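Local coordinates for PbSGBP-B lipoprotein (PDB 6D2Y) that probably binds polysaccharide at the bacterial surface, as a lipoprotein of a polysaccharide utilization locus, and carries a magnesium ion, at residues A[79-84]-A[104-109]. Sequence-based numbering, arbitrary orientation.
Sequences FNDQAA and IPSVVT
Asp81 OD2 accepts two successive backbone N-H groups, a near-straight bond from Val107 N (3.1 Å, 167°) and a weak one from Ser106 N. Val107 N approaches from well above the carboxylate plane. An acid suits the place because one carboxylate oxygen can accept two N-H groups at once, here from a segment without regular secondary structure; chi1 of 53° sets CG between the backbone N and the carbonyl carbon. Gln82 NE2 reaches OD1 (2.9 Å) from the opposite face, far out of the plane, which ties down the carboxylate's other end. Asn80 OD1 receives Thr109 N at 3.1 Å and, beyond these segments, Asp110 N, so a buried amide oxygen is gripped by two consecutive backbone donors. Asn80 and Asp81 are the central residues of a type II' turn, a tight beta hairpin joining strand 74-79 to the edge strand 82-83; Asn80 has the positive phi (57°) its position needs, which asparagine tolerates better than most residues. The hairpin tip faces the loop leading into strand 111-116. Pro105 CB packs on Asn80 CB (3.6 Å), and Pro105 CG lies near Asn80 ND2. Carbons also make van der Waals contact with carboxylate oxygens: Pro105 CB with Asp81 OD1 (3.3 Å), Val107 CG1 with Asp81 OD2 (3.2 Å).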
loop_
_atom_site.group_PDB
_atom_site.type_symbol
_atom_site.label_atom_id
_atom_site.label_comp_id
_atom_site.label_asym_id
_atom_site.label_seq_id
_atom_site.Cartn_x
_atom_site.Cartn_y
_atom_site.Cartn_z
ATOM N N PHE A 79 -21.325 -26.033 -8.485
ATOM C CA PHE A 79 -21.550 -24.615 -8.245
ATOM C C PHE A 79 -20.828 -23.847 -9.346
ATOM O O PHE A 79 -19.592 -23.841 -9.395
ATOM C CB PHE A 79 -21.031 -24.227 -6.865
ATOM C CG PHE A 79 -21.867 -24.748 -5.737
ATOM C CD1 PHE A 79 -21.668 -26.025 -5.234
ATOM C CD2 PHE A 79 -22.851 -23.958 -5.176
ATOM C CE1 PHE A 79 -22.440 -26.501 -4.187
ATOM C CE2 PHE A 79 -23.625 -24.425 -4.132
ATOM C CZ PHE A 79 -23.420 -25.698 -3.637
ATOM N N ASN A 80 -21.597 -23.212 -10.234
ATOM C CA ASN A 80 -21.067 -22.580 -11.447
ATOM C C ASN A 80 -20.338 -23.661 -12.234
ATOM O O ASN A 80 -20.986 -24.645 -12.633
ATOM C CB ASN A 80 -20.231 -21.356 -11.068
ATOM C CG ASN A 80 -21.005 -20.361 -10.239
ATOM O OD1 ASN A 80 -21.913 -19.682 -10.734
ATOM N ND2 ASN A 80 -20.643 -20.257 -8.968
ATOM N N ASP A 81 -19.032 -23.549 -12.463
ATOM C CA ASP A 81 -18.268 -24.569 -13.165
ATOM C C ASP A 81 -17.411 -25.404 -12.223
ATOM O O ASP A 81 -16.546 -26.155 -12.684
ATOM C CB ASP A 81 -17.391 -23.921 -14.238
ATOM C CG ASP A 81 -16.523 -22.800 -13.685
ATOM O OD1 ASP A 81 -16.537 -22.581 -12.456
ATOM O OD2 ASP A 81 -15.830 -22.134 -14.481
ATOM N N GLN A 82 -17.627 -25.285 -10.916
ATOM C CA GLN A 82 -16.829 -25.984 -9.920
ATOM C C GLN A 82 -17.621 -27.170 -9.386
ATOM O O GLN A 82 -18.722 -26.996 -8.853
ATOM C CB GLN A 82 -16.436 -25.042 -8.784
ATOM C CG GLN A 82 -15.662 -23.819 -9.244
ATOM C CD GLN A 82 -14.377 -24.180 -9.965
ATOM O OE1 GLN A 82 -13.575 -24.973 -9.470
ATOM N NE2 GLN A 82 -14.179 -23.604 -11.145
ATOM N N ALA A 83 -17.059 -28.366 -9.526
ATOM C CA ALA A 83 -17.717 -29.568 -9.040
ATOM C C ALA A 83 -17.563 -29.686 -7.531
ATOM O O ALA A 83 -16.482 -29.451 -6.980
ATOM C CB ALA A 83 -17.143 -30.810 -9.724
ATOM N N ALA A 84 -18.653 -30.042 -6.863
ATOM C CA ALA A 84 -18.633 -30.276 -5.430
ATOM C C ALA A 84 -18.389 -31.752 -5.139
ATOM O O ALA A 84 -18.526 -32.616 -6.009
ATOM C CB ALA A 84 -19.945 -29.822 -4.790
ATOM N N ILE A 104 -12.371 -20.265 -7.174
ATOM C CA ILE A 104 -13.146 -19.188 -7.801
ATOM C C ILE A 104 -13.661 -19.670 -9.155
ATOM O O ILE A 104 -12.882 -20.227 -9.947
ATOM C CB ILE A 104 -12.281 -17.935 -7.957
ATOM C CG1 ILE A 104 -12.229 -17.150 -6.645
ATOM C CG2 ILE A 104 -12.801 -17.052 -9.087
ATOM C CD1 ILE A 104 -10.895 -16.493 -6.385
ATOM N N PRO A 105 -14.942 -19.491 -9.466
ATOM C CA PRO A 105 -15.450 -19.936 -10.771
ATOM C C PRO A 105 -14.939 -19.055 -11.902
ATOM O O PRO A 105 -14.894 -17.828 -11.786
ATOM C CB PRO A 105 -16.971 -19.820 -10.614
ATOM C CG PRO A 105 -17.155 -18.758 -9.564
ATOM C CD PRO A 105 -16.002 -18.922 -8.616
ATOM N N SER A 106 -14.557 -19.697 -13.010
ATOM C CA SER A 106 -14.064 -18.956 -14.169
ATOM C C SER A 106 -15.209 -18.397 -15.007
ATOM O O SER A 106 -15.115 -17.279 -15.521
ATOM C CB SER A 106 -13.165 -19.846 -15.029
ATOM O OG SER A 106 -11.894 -20.013 -14.420
ATOM N N VAL A 107 -16.287 -19.160 -15.171
ATOM C CA VAL A 107 -17.518 -18.689 -15.800
ATOM C C VAL A 107 -18.619 -18.783 -14.746
ATOM O O VAL A 107 -18.926 -19.872 -14.245
ATOM C CB VAL A 107 -17.857 -19.487 -17.068
ATOM C CG1 VAL A 107 -17.747 -20.977 -16.817
ATOM C CG2 VAL A 107 -19.263 -19.122 -17.563
ATOM N N VAL A 108 -19.175 -17.638 -14.362
ATOM C CA VAL A 108 -20.164 -17.560 -13.293
ATOM C C VAL A 108 -21.550 -17.448 -13.911
ATOM O O VAL A 108 -21.788 -16.610 -14.791
ATOM C CB VAL A 108 -19.865 -16.381 -12.348
ATOM C CG1 VAL A 108 -19.693 -15.080 -13.117
ATOM C CG2 VAL A 108 -20.966 -16.230 -11.301
ATOM N N THR A 109 -22.461 -18.309 -13.468
ATOM C CA THR A 109 -23.839 -18.267 -13.928
ATOM C C THR A 109 -24.832 -18.127 -12.786
ATOM O O THR A 109 -26.038 -18.041 -13.046
ATOM C CB THR A 109 -24.178 -19.520 -14.750
ATOM O OG1 THR A 109 -23.768 -20.697 -14.041
ATOM C CG2 THR A 109 -23.476 -19.472 -16.100
#